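Local coordinates for protein terminal oxygenase component of carbazole 1,9a-dioxygenase (Nocardioides aromaticivorans, PDB 3GCF) that catalyses the dioxygenation of carbazole at its 1 and 9a positions, using a Rieske [2Fe-2S] cluster and a nonheme iron supplied with electrons by a ferredoxin, at residues M192-P197 / F206-V211; V229-S234 / D363-K368; P239-T244 / L251-T256; D277-P280 / I285-E288. One frame throughout, in Å; residues are numbered along the deposited sequence.

Contact 1. Residues M192-P197 / F206-V211. With FE2 (Fe (II) ion), chain P.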
loop_
_atom_site.group_PDB
_atom_site.type_symbol
_atom_site.label_atom_id
_atom_site.label_comp_id
_atom_site.label_asym_id
_atom_site.label_seq_id
_atom_site.Cartn_x
_atom_site.Cartn_y
_atom_site.Cartn_z
ATOM N N MET A 192 20.555 15.788 -18.106
ATOM C CA MET A 192 20.378 14.381 -17.752
ATOM C C MET A 192 20.311 13.422 -18.940
ATOM O O MET A 192 20.430 12.210 -18.761
ATOM C CB MET A 192 19.114 14.201 -16.903
ATOM C CG MET A 192 17.827 14.077 -17.714
ATOM S SD MET A 192 16.360 13.722 -16.713
ATOM C CE MET A 192 16.685 12.037 -16.238
ATOM N N HIS A 193 20.125 13.953 -20.147
ATOM C CA HIS A 193 20.042 13.106 -21.342
ATOM C C HIS A 193 21.372 12.951 -22.078
ATOM O O HIS A 193 21.458 12.200 -23.052
ATOM C CB HIS A 193 19.032 13.681 -22.344
ATOM C CG HIS A 193 17.619 13.700 -21.856
ATOM N ND1 HIS A 193 16.969 12.567 -21.416
ATOM C CD2 HIS A 193 16.714 14.706 -21.784
ATOM C CE1 HIS A 193 15.724 12.875 -21.095
ATOM N NE2 HIS A 193 15.543 14.165 -21.311
ATOM N N ARG A 194 22.395 13.667 -21.621
ATOM C CA ARG A 194 23.708 13.665 -22.271
ATOM C C ARG A 194 24.293 12.301 -22.628
ATOM O O ARG A 194 25.036 12.181 -23.608
ATOM C CB ARG A 194 24.720 14.442 -21.409
ATOM C CG ARG A 194 25.085 13.755 -20.100
ATOM C CD ARG A 194 25.929 14.650 -19.201
ATOM N NE ARG A 194 26.333 13.953 -17.985
ATOM C CZ ARG A 194 25.516 13.642 -16.985
ATOM N NH1 ARG A 194 24.233 13.977 -17.040
ATOM N NH2 ARG A 194 25.979 12.971 -15.941
ATOM N N ASN A 195 23.971 11.277 -21.846
ATOM C CA ASN A 195 24.511 9.942 -22.106
ATOM C C ASN A 195 23.553 8.981 -22.807
ATOM O O ASN A 195 23.843 7.794 -22.928
ATOM C CB ASN A 195 25.011 9.317 -20.798
ATOM C CG ASN A 195 26.248 10.018 -20.253
ATOM O OD1 ASN A 195 26.386 10.211 -19.042
ATOM N ND2 ASN A 195 27.155 10.397 -21.146
ATOM N N SER A 196 22.414 9.483 -23.263
ATOM C CA SER A 196 21.464 8.635 -23.974
ATOM C C SER A 196 22.128 8.149 -25.255
ATOM O O SER A 196 22.785 8.929 -25.950
ATOM C CB SER A 196 20.203 9.419 -24.343
ATOM O OG SER A 196 19.430 8.718 -25.307
ATOM N N PRO A 197 21.981 6.853 -25.579
ATOM C CA PRO A 197 22.588 6.313 -26.802
ATOM C C PRO A 197 22.049 6.985 -28.070
ATOM O O PRO A 197 22.631 6.850 -29.148
ATOM C CB PRO A 197 22.254 4.816 -26.733
ATOM C CG PRO A 197 21.004 4.772 -25.890
ATOM C CD PRO A 197 21.304 5.791 -24.812
ATOM N N PHE A 206 24.159 17.903 -29.362
ATOM C CA PHE A 206 23.218 18.124 -28.273
ATOM C C PHE A 206 23.848 18.799 -27.070
ATOM O O PHE A 206 24.742 18.245 -26.433
ATOM C CB PHE A 206 22.605 16.782 -27.868
ATOM C CG PHE A 206 21.278 16.902 -27.188
ATOM C CD1 PHE A 206 20.173 17.392 -27.877
ATOM C CD2 PHE A 206 21.126 16.519 -25.861
ATOM C CE1 PHE A 206 18.934 17.498 -27.253
ATOM C CE2 PHE A 206 19.888 16.622 -25.228
ATOM C CZ PHE A 206 18.794 17.110 -25.925
ATOM N N PRO A 207 23.369 20.003 -26.728
ATOM C CA PRO A 207 23.910 20.743 -25.587
ATOM C C PRO A 207 23.419 20.233 -24.236
ATOM O O PRO A 207 22.476 19.446 -24.166
ATOM C CB PRO A 207 23.461 22.169 -25.873
ATOM C CG PRO A 207 22.099 21.958 -26.458
ATOM C CD PRO A 207 22.311 20.778 -27.405
ATOM N N TYR A 208 24.075 20.680 -23.167
ATOM C CA TYR A 208 23.698 20.294 -21.816
ATOM C C TYR A 208 22.532 21.155 -21.340
ATOM O O TYR A 208 21.879 20.845 -20.342
ATOM C CB TYR A 208 24.881 20.460 -20.856
ATOM C CG TYR A 208 26.038 19.534 -21.147
ATOM C CD1 TYR A 208 25.815 18.201 -21.490
ATOM C CD2 TYR A 208 27.354 19.980 -21.063
ATOM C CE1 TYR A 208 26.871 17.333 -21.742
ATOM C CE2 TYR A 208 28.425 19.115 -21.317
ATOM C CZ TYR A 208 28.171 17.792 -21.658
ATOM O OH TYR A 208 29.207 16.932 -21.938
ATOM N N GLY A 209 22.282 22.243 -22.062
ATOM C CA GLY A 209 21.192 23.133 -21.710
ATOM C C GLY A 209 21.096 24.349 -22.615
ATOM O O GLY A 209 22.026 24.653 -23.362
ATOM N N PHE A 210 19.956 25.031 -22.558
ATOM C CA PHE A 210 19.722 26.245 -23.338
ATOM C C PHE A 210 19.409 27.348 -22.333
ATOM O O PHE A 210 18.500 27.206 -21.518
ATOM C CB PHE A 210 18.518 26.082 -24.268
ATOM C CG PHE A 210 18.735 25.112 -25.391
ATOM C CD1 PHE A 210 19.386 25.509 -26.557
ATOM C CD2 PHE A 210 18.268 23.805 -25.294
ATOM C CE1 PHE A 210 19.566 24.620 -27.613
ATOM C CE2 PHE A 210 18.442 22.907 -26.343
ATOM C CZ PHE A 210 19.093 23.316 -27.508
ATOM N N VAL A 211 20.150 28.446 -22.401
ATOM C CA VAL A 211 19.941 29.564 -21.490
ATOM C C VAL A 211 19.427 30.784 -22.257
ATOM O O VAL A 211 20.017 31.176 -23.265
ATOM C CB VAL A 211 21.260 29.934 -20.779
ATOM C CG1 VAL A 211 21.043 31.118 -19.842
ATOM C CG2 VAL A 211 21.781 28.728 -20.003
HETATM FE FE FE2 P . 13.623 15.079 -21.215
HETATM O O HOH W 1 13.464 15.655 -23.205
HETATM O O HOH W 2 11.800 15.942 -21.100
#
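His193 binds the mononuclear iron with the tip of its imidazole while its root, CB, rests against Phe206, and so brings the metal site into a contact between a 3-10 turn and the chain leading into strand 209-212. His193 NE2 lies 2.1 Å from the iron, and two waters share the coordination sphere with His189 and Asp337, the other protein ligands. CG anti to the carbonyl carbon and beside the backbone N (chi1 -65°) aims NE2 at the metal, and CG of Met192 covers one imidazole face. His193 CB meets Phe206 CE2 obliquely at 4.2 Å. The next pair is purely apolar at its meeting point: Arg194 CB approaches the edge of the Tyr208 ring, 3.6 Å from CE1, and Arg194 CD follows at 3.8 Å from CE1. The guanidinium, its plane 77° from the phenol ring, is engaged by Phe191, through a hydrogen bond from NH1 to the carbonyl O and a cation-pi contact. A type I turn, closed by Ser196 N to His193 O at 2.9 Å, leads to helix 197-201, which Ser196 N-caps. Phe333 meets the rings of His193 and Phe206, Met192 packs on helix 335-350, and strand 209-212 runs beside strand 237-245.

Contact 2. Residues V229-S234 / D363-K368; sequences VLDRLS and DMCIVK
In the catalytic domain, helix 364-376 lies over the large antiparallel sheet and meets strand 228-231 through Val229 and Asp231 on the strand and Cys365 and Lys368 on the helix. The two short elements run nearly antiparallel, their axes 8.9 Å apart at 164°. Val229 supplies the apolar half of the contact. Its two methyls divide the work: Val229 CG2 reaches the backbone carbon of Lys368, C, at 4.0 Å, while CG1 touches the lysine CB at 4.1 Å. The side chains of Val229 and Lys368 cross at about a right angle, and the rest of the lysine leads away from the strand; CB and the backbone C make the contact. One helical turn earlier, Asp231 comes up to Cys365. Its carboxylate covers the cysteine from the strand side: Asp231 OD1 is 3.2 Å from Cys365 CB and Asp231 OD2 3.3 Å from Cys365 SG. The thiol sits between its own backbone N and carbonyl carbon (chi1 63°), which brings the sulfur alongside OD2. Thr187 also packs on Asp231. Just ahead of Met364, Asp363 OD2 accepts a hydrogen bond from Phe360 N and is hydrogen-bonded to NE2 of His77 of a neighbouring subunit, a residue that binds that subunit's Rieske cluster. The buried carboxylate of Asp231 thus lies beside the CH2 and sulfur of Cys365, with Phe185 and Met218 touching both side chains; if Asp231 is charged, it would probably disfavour a thiolate at Cys365 and keep the thiol protonated.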
loop_
_atom_site.group_PDB
_atom_site.type_symbol
_atom_site.label_atom_id
_atom_site.label_comp_id
_atom_site.label_asym_id
_atom_site.label_seq_id
_atom_site.Cartn_x
_atom_site.Cartn_y
_atom_site.Cartn_z
ATOM N N VAL A 229 3.147 28.926 -24.721
ATOM C CA VAL A 229 4.401 29.643 -24.586
ATOM C C VAL A 229 5.429 28.999 -25.515
ATOM O O VAL A 229 5.541 27.777 -25.578
ATOM C CB VAL A 229 4.906 29.587 -23.134
ATOM C CG1 VAL A 229 6.089 30.521 -22.963
ATOM C CG2 VAL A 229 3.778 29.957 -22.179
ATOM N N LEU A 230 6.173 29.828 -26.240
ATOM C CA LEU A 230 7.173 29.327 -27.170
ATOM C C LEU A 230 8.584 29.792 -26.828
ATOM O O LEU A 230 8.818 30.983 -26.598
ATOM C CB LEU A 230 6.813 29.772 -28.589
ATOM C CG LEU A 230 7.657 29.386 -29.814
ATOM C CD1 LEU A 230 8.964 30.135 -29.811
ATOM C CD2 LEU A 230 7.889 27.903 -29.833
ATOM N N ASP A 231 9.517 28.841 -26.792
ATOM C CA ASP A 231 10.924 29.137 -26.521
ATOM C C ASP A 231 11.658 29.123 -27.867
ATOM O O ASP A 231 11.682 28.104 -28.555
ATOM C CB ASP A 231 11.559 28.071 -25.612
ATOM C CG ASP A 231 11.040 28.109 -24.187
ATOM O OD1 ASP A 231 10.292 29.044 -23.825
ATOM O OD2 ASP A 231 11.395 27.187 -23.419
ATOM N N ARG A 232 12.247 30.251 -28.247
ATOM C CA ARG A 232 12.979 30.330 -29.511
ATOM C C ARG A 232 14.429 29.912 -29.276
ATOM O O ARG A 232 15.346 30.732 -29.329
ATOM C CB ARG A 232 12.916 31.757 -30.061
ATOM C CG ARG A 232 11.516 32.196 -30.454
ATOM C CD ARG A 232 11.559 33.408 -31.375
ATOM N NE ARG A 232 10.492 33.347 -32.372
ATOM C CZ ARG A 232 9.253 33.773 -32.166
ATOM N NH1 ARG A 232 8.926 34.304 -30.996
ATOM N NH2 ARG A 232 8.337 33.648 -33.121
ATOM N N LEU A 233 14.624 28.622 -29.027
ATOM C CA LEU A 233 15.944 28.077 -28.729
ATOM C C LEU A 233 17.061 28.383 -29.730
ATOM O O LEU A 233 18.169 28.736 -29.328
ATOM C CB LEU A 233 15.844 26.559 -28.527
ATOM C CG LEU A 233 14.877 26.057 -27.440
ATOM C CD1 LEU A 233 14.949 24.540 -27.368
ATOM C CD2 LEU A 233 15.226 26.666 -26.088
ATOM N N SER A 234 16.774 28.256 -31.020
ATOM C CA SER A 234 17.786 28.485 -32.049
ATOM C C SER A 234 18.112 29.942 -32.345
ATOM O O SER A 234 19.127 30.230 -32.982
ATOM C CB SER A 234 17.363 27.819 -33.355
ATOM O OG SER A 234 16.168 28.409 -33.834
ATOM N N ASP A 363 13.965 28.773 -15.848
ATOM C CA ASP A 363 12.623 28.322 -15.466
ATOM C C ASP A 363 11.518 29.332 -15.783
ATOM O O ASP A 363 10.334 29.014 -15.666
ATOM C CB ASP A 363 12.560 27.985 -13.970
ATOM C CG ASP A 363 13.523 26.883 -13.577
ATOM O OD1 ASP A 363 13.705 25.932 -14.375
ATOM O OD2 ASP A 363 14.088 26.964 -12.466
ATOM N N MET A 364 11.892 30.542 -16.181
ATOM C CA MET A 364 10.892 31.554 -16.492
ATOM C C MET A 364 9.896 31.101 -17.552
ATOM O O MET A 364 8.747 31.540 -17.546
ATOM C CB MET A 364 11.558 32.861 -16.930
ATOM C CG MET A 364 12.275 33.578 -15.794
ATOM S SD MET A 364 11.195 33.821 -14.346
ATOM C CE MET A 364 11.906 32.624 -13.142
ATOM N N CYS A 365 10.316 30.234 -18.468
ATOM C CA CYS A 365 9.373 29.781 -19.479
ATOM C C CYS A 365 8.292 28.947 -18.790
ATOM O O CYS A 365 7.129 28.975 -19.186
ATOM C CB CYS A 365 10.071 28.979 -20.590
ATOM S SG CYS A 365 10.869 27.423 -20.129
ATOM N N ILE A 366 8.673 28.228 -17.738
ATOM C CA ILE A 366 7.712 27.418 -17.000
ATOM C C ILE A 366 6.795 28.341 -16.197
ATOM O O ILE A 366 5.600 28.079 -16.062
ATOM C CB ILE A 366 8.429 26.424 -16.058
ATOM C CG1 ILE A 366 9.115 25.341 -16.897
ATOM C CG2 ILE A 366 7.431 25.799 -15.078
ATOM C CD1 ILE A 366 9.997 24.412 -16.097
ATOM N N VAL A 367 7.356 29.426 -15.673
ATOM C CA VAL A 367 6.566 30.384 -14.911
ATOM C C VAL A 367 5.517 31.033 -15.811
ATOM O O VAL A 367 4.382 31.247 -15.392
ATOM C CB VAL A 367 7.449 31.491 -14.294
ATOM C CG1 VAL A 367 6.570 32.592 -13.698
ATOM C CG2 VAL A 367 8.346 30.895 -13.224
ATOM N N LYS A 368 5.896 31.347 -17.046
ATOM C CA LYS A 368 4.957 31.958 -17.986
ATOM C C LYS A 368 3.849 30.970 -18.309
ATOM O O LYS A 368 2.691 31.357 -18.463
ATOM C CB LYS A 368 5.664 32.370 -19.280
ATOM C CG LYS A 368 6.620 33.535 -19.120
ATOM C CD LYS A 368 7.267 33.892 -20.442
ATOM C CE LYS A 368 8.393 34.895 -20.241
ATOM N NZ LYS A 368 7.890 36.130 -19.599
#

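Contact 3. Residues P239-T244 / L251-T256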
loop_
_atom_site.group_PDB
_atom_site.type_symbol
_atom_site.label_atom_id
_atom_site.label_comp_id
_atom_site.label_asym_id
_atom_site.label_seq_id
_atom_site.Cartn_x
_atom_site.Cartn_y
_atom_site.Cartn_z
ATOM N N PRO A 239 23.189 27.923 -26.264
ATOM C CA PRO A 239 23.294 26.508 -25.897
ATOM C C PRO A 239 24.603 26.297 -25.132
ATOM O O PRO A 239 25.597 26.957 -25.411
ATOM C CB PRO A 239 23.285 25.804 -27.250
ATOM C CG PRO A 239 24.037 26.770 -28.124
ATOM C CD PRO A 239 23.499 28.133 -27.692
ATOM N N VAL A 240 24.597 25.393 -24.160
ATOM C CA VAL A 240 25.790 25.109 -23.368
ATOM C C VAL A 240 26.326 23.726 -23.732
ATOM O O VAL A 240 25.693 22.711 -23.435
ATOM C CB VAL A 240 25.472 25.137 -21.865
ATOM C CG1 VAL A 240 26.725 24.810 -21.056
ATOM C CG2 VAL A 240 24.931 26.500 -21.481
ATOM N N PHE A 241 27.491 23.692 -24.372
ATOM C CA PHE A 241 28.101 22.440 -24.803
ATOM C C PHE A 241 29.228 21.959 -23.905
ATOM O O PHE A 241 29.769 20.876 -24.120
ATOM C CB PHE A 241 28.609 22.573 -26.238
ATOM C CG PHE A 241 27.515 22.581 -27.269
ATOM C CD1 PHE A 241 26.839 21.407 -27.594
ATOM C CD2 PHE A 241 27.152 23.764 -27.908
ATOM C CE1 PHE A 241 25.812 21.413 -28.548
ATOM C CE2 PHE A 241 26.131 23.780 -28.860
ATOM C CZ PHE A 241 25.459 22.605 -29.180
ATOM N N GLU A 242 29.575 22.766 -22.908
ATOM C CA GLU A 242 30.622 22.431 -21.941
ATOM C C GLU A 242 30.089 22.623 -20.528
ATOM O O GLU A 242 29.247 23.484 -20.283
ATOM C CB GLU A 242 31.851 23.341 -22.088
ATOM C CG GLU A 242 32.760 23.062 -23.269
ATOM C CD GLU A 242 34.128 23.731 -23.120
ATOM O OE1 GLU A 242 34.181 24.941 -22.802
ATOM O OE2 GLU A 242 35.155 23.046 -23.326
ATOM N N ALA A 243 30.585 21.823 -19.599
ATOM C CA ALA A 243 30.189 21.955 -18.212
ATOM C C ALA A 243 31.478 22.291 -17.477
ATOM O O ALA A 243 32.468 21.561 -17.582
ATOM C CB ALA A 243 29.605 20.646 -17.694
ATOM N N THR A 244 31.482 23.409 -16.761
ATOM C CA THR A 244 32.669 23.811 -16.020
ATOM C C THR A 244 32.366 23.880 -14.532
ATOM O O THR A 244 31.266 24.245 -14.119
ATOM C CB THR A 244 33.199 25.188 -16.490
ATOM O OG1 THR A 244 32.269 26.214 -16.121
ATOM C CG2 THR A 244 33.396 25.196 -18.007
ATOM N N LEU A 251 33.100 18.394 -18.310
ATOM C CA LEU A 251 32.267 17.659 -19.252
ATOM C C LEU A 251 32.125 18.465 -20.540
ATOM O O LEU A 251 32.010 19.683 -20.500
ATOM C CB LEU A 251 30.887 17.448 -18.620
ATOM C CG LEU A 251 30.219 16.079 -18.464
ATOM C CD1 LEU A 251 31.176 15.033 -17.912
ATOM C CD2 LEU A 251 29.024 16.254 -17.524
ATOM N N SER A 252 32.147 17.792 -21.684
ATOM C CA SER A 252 31.980 18.479 -22.962
ATOM C C SER A 252 31.254 17.582 -23.953
ATOM O O SER A 252 31.562 16.397 -24.077
ATOM C CB SER A 252 33.330 18.909 -23.536
ATOM O OG SER A 252 34.210 17.809 -23.630
ATOM N N ALA A 253 30.277 18.150 -24.651
ATOM C CA ALA A 253 29.510 17.389 -25.621
ATOM C C ALA A 253 30.372 17.131 -26.844
ATOM O O ALA A 253 31.333 17.850 -27.101
ATOM C CB ALA A 253 28.246 18.155 -26.014
ATOM N N GLU A 254 30.026 16.101 -27.599
ATOM C CA GLU A 254 30.781 15.772 -28.791
ATOM C C GLU A 254 30.304 16.626 -29.964
ATOM O O GLU A 254 29.161 16.522 -30.400
ATOM C CB GLU A 254 30.620 14.288 -29.130
ATOM C CG GLU A 254 31.541 13.807 -30.244
ATOM C CD GLU A 254 32.923 13.419 -29.745
ATOM O OE1 GLU A 254 33.473 14.126 -28.872
ATOM O OE2 GLU A 254 33.464 12.401 -30.233
ATOM N N LEU A 255 31.189 17.491 -30.448
ATOM C CA LEU A 255 30.905 18.362 -31.588
ATOM C C LEU A 255 32.001 18.062 -32.596
ATOM O O LEU A 255 33.066 18.679 -32.583
ATOM C CB LEU A 255 30.959 19.833 -31.169
ATOM C CG LEU A 255 29.632 20.523 -30.842
ATOM C CD1 LEU A 255 28.734 19.599 -30.041
ATOM C CD2 LEU A 255 29.909 21.810 -30.081
ATOM N N THR A 256 31.746 17.088 -33.454
ATOM C CA THR A 256 32.730 16.693 -34.442
ATOM C C THR A 256 32.080 16.390 -35.786
ATOM O O THR A 256 31.422 15.368 -35.956
ATOM C CB THR A 256 33.545 15.469 -33.935
ATOM O OG1 THR A 256 34.537 15.114 -34.903
ATOM C CG2 THR A 256 32.635 14.275 -33.673
#
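Phe241 leans on Leu255 from its first side-chain atom onward. Phe241 CB lies 4.1 Å from Leu255 CD2, and at Phe241 CG the same methyl comes to 3.8 Å. It stands over one face of the ring, 18° off the ring normal, in a CH-pi contact that is offset toward the rim. Along the CD1 side the other methyl takes over: Leu255 CD1 is 3.6 Å from Phe241 CD1 and 3.7 Å from CE1. CD1 also meets Ala253 CB, which approaches the edge of the ring in its plane. CG set anti to the carbonyl carbon (chi1 -74°) places the ring against the chain that follows strand 248-252, at Ala253 and Leu255. The backbone of the same residue is equally engaged, Phe241 O accepting Ala253 N at 2.8 Å in an almost straight bond. Further along the beta hairpin, Ala243 and Leu251 form a hydrogen-bonded pair: Ala243 N gives a bond of 2.7 Å to Leu251 O, and the return bond is weak. Ala243 CB touches Leu251 CB at 3.6 Å. Between these lies the non-hydrogen-bonded pair Glu242 and Ser252, whose side chains occupy the other face. Strand 237-245, interrupted at Phe241, is the middle of three, with 209-212 on one flank and 248-252 on the other; Leu251 packs against Tyr208 and Arg194, and also on Phe89 of a second subunit.

Contact 4. Residues D277-P280 / I285-E288; sequences DPFP and IQYE
The side chains of Phe279, in the loop of the beta hairpin formed by strands 273-277 and 285-292, and Gln286, on the second strand, lie side by side and point the same way. The two strands are neighbours in the large antiparallel sheet of the catalytic domain. The amide oxygen OE1 of Gln286 comes to the edge of the phenylalanine ring, 3.3 Å from Phe279 CD2, with ring and amide planes 63° apart. Pro280 CD lies 3.5 Å from Gln286 OE1, the proline crossing the glutamine at about a right angle; the oxygen is thus bordered by carbons of two residues, Phe279 CD2 and Pro280 CD. Gln286, with CG opposite its backbone nitrogen (chi1 -175°) and the chain extended beyond, carries OE1 to the ring edge. At the other end of the contact, Asp277 OD1 rests on Ile285 CG1 at 3.5 Å, a carboxylate oxygen against an aliphatic branch.

The loop is shaped by two cis peptide bonds, before Pro278 and before Pro280. Pro280 CB also covers one face of the Phe279 ring, and Phe333 meets that ring edge-to-face. The carbonyl O of Phe279 passes Gln286 N at 3.2 Å without a good bonding angle. Farther out, the iron lies about 7 Å, nearest atoms, from the side chain of Phe279, placing the loop near the active site. The glutamine amide is fixed from its nitrogen side: Gln286 NE2 bonds to Asn334 OD1, and also to Glu288 OE2 at 2.9 Å, on the anti side of OE2 and 25° out of the carboxylate plane.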
loop_
_atom_site.group_PDB
_atom_site.type_symbol
_atom_site.label_atom_id
_atom_site.label_comp_id
_atom_site.label_asym_id
_atom_site.label_seq_id
_atom_site.Cartn_x
_atom_site.Cartn_y
_atom_site.Cartn_z
ATOM N N ASP A 277 10.396 21.068 -31.923
ATOM C CA ASP A 277 10.601 21.271 -33.352
ATOM C C ASP A 277 12.032 21.634 -33.774
ATOM O O ASP A 277 12.507 22.735 -33.501
ATOM C CB ASP A 277 9.635 22.388 -33.757
ATOM C CG ASP A 277 9.446 22.507 -35.237
ATOM O OD1 ASP A 277 10.114 21.782 -36.001
ATOM O OD2 ASP A 277 8.608 23.347 -35.626
ATOM N N PRO A 278 12.743 20.711 -34.436
ATOM C CA PRO A 278 12.334 19.348 -34.793
ATOM C C PRO A 278 12.934 18.372 -33.777
ATOM O O PRO A 278 13.892 18.711 -33.079
ATOM C CB PRO A 278 12.930 19.171 -36.181
ATOM C CG PRO A 278 14.254 19.875 -36.045
ATOM C CD PRO A 278 13.917 21.130 -35.232
ATOM N N PHE A 279 12.382 17.168 -33.695
ATOM C CA PHE A 279 12.881 16.177 -32.749
ATOM C C PHE A 279 12.077 14.901 -32.945
ATOM O O PHE A 279 10.898 14.965 -33.280
ATOM C CB PHE A 279 12.693 16.683 -31.317
ATOM C CG PHE A 279 13.562 15.992 -30.311
ATOM C CD1 PHE A 279 14.884 16.390 -30.128
ATOM C CD2 PHE A 279 13.075 14.910 -29.575
ATOM C CE1 PHE A 279 15.716 15.715 -29.225
ATOM C CE2 PHE A 279 13.896 14.229 -28.674
ATOM C CZ PHE A 279 15.218 14.630 -28.497
ATOM N N PRO A 280 12.694 13.723 -32.732
ATOM C CA PRO A 280 14.086 13.477 -32.323
ATOM C C PRO A 280 15.067 13.491 -33.493
ATOM O O PRO A 280 16.235 13.118 -33.348
ATOM C CB PRO A 280 14.006 12.107 -31.661
ATOM C CG PRO A 280 12.978 11.410 -32.503
ATOM C CD PRO A 280 11.908 12.474 -32.685
ATOM N N ILE A 285 8.836 16.062 -35.917
ATOM C CA ILE A 285 8.404 16.967 -34.868
ATOM C C ILE A 285 7.829 16.058 -33.775
ATOM O O ILE A 285 7.128 15.090 -34.078
ATOM C CB ILE A 285 7.326 17.951 -35.371
ATOM C CG1 ILE A 285 7.973 18.981 -36.304
ATOM C CG2 ILE A 285 6.653 18.655 -34.184
ATOM C CD1 ILE A 285 6.999 20.014 -36.853
ATOM N N GLN A 286 8.149 16.348 -32.517
ATOM C CA GLN A 286 7.661 15.537 -31.404
ATOM C C GLN A 286 6.641 16.258 -30.536
ATOM O O GLN A 286 6.875 17.372 -30.075
ATOM C CB GLN A 286 8.826 15.067 -30.520
ATOM C CG GLN A 286 8.400 14.099 -29.403
ATOM C CD GLN A 286 9.571 13.310 -28.817
ATOM O OE1 GLN A 286 10.451 12.850 -29.550
ATOM N NE2 GLN A 286 9.573 13.134 -27.496
ATOM N N TYR A 287 5.507 15.606 -30.314
ATOM C CA TYR A 287 4.448 16.167 -29.489
ATOM C C TYR A 287 4.328 15.306 -28.241
ATOM O O TYR A 287 4.549 14.094 -28.291
ATOM C CB TYR A 287 3.115 16.149 -30.246
ATOM C CG TYR A 287 3.076 17.040 -31.470
ATOM C CD1 TYR A 287 2.913 18.423 -31.349
ATOM C CD2 TYR A 287 3.213 16.502 -32.752
ATOM C CE1 TYR A 287 2.886 19.255 -32.483
ATOM C CE2 TYR A 287 3.188 17.322 -33.892
ATOM C CZ TYR A 287 3.024 18.694 -33.748
ATOM O OH TYR A 287 3.003 19.499 -34.867
ATOM N N GLU A 288 3.985 15.927 -27.120
ATOM C CA GLU A 288 3.824 15.188 -25.883
ATOM C C GLU A 288 2.600 15.674 -25.133
ATOM O O GLU A 288 2.332 16.879 -25.069
ATOM C CB GLU A 288 5.065 15.334 -24.992
ATOM C CG GLU A 288 6.375 14.930 -25.665
ATOM C CD GLU A 288 7.496 14.669 -24.672
ATOM O OE1 GLU A 288 7.514 15.298 -23.590
ATOM O OE2 GLU A 288 8.371 13.836 -24.982
#

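Contacts 1, 2 and 4 are buried, whereas contact 3 lies mostly at the surface. Contacts 1 and 3 share the small sheet, joined where Tyr208 N meets Val240 O at 2.6 Å, a probable hydrogen bond; contacts 2 and 4 belong to the large sheet and do not touch each other. Contact 1 touches contact 4 through Phe206 and Phe279, and contact 2 through Phe210 and Leu233. The chemistry follows place: metal ligation with carbon packing in 1, a carboxylate beside a thiol in 2, strand hydrogen bonds and a CH-pi contact in 3, an amide against a ring edge in 4. Contacts 1 to 3 also meet a second subunit; contact 4 does not.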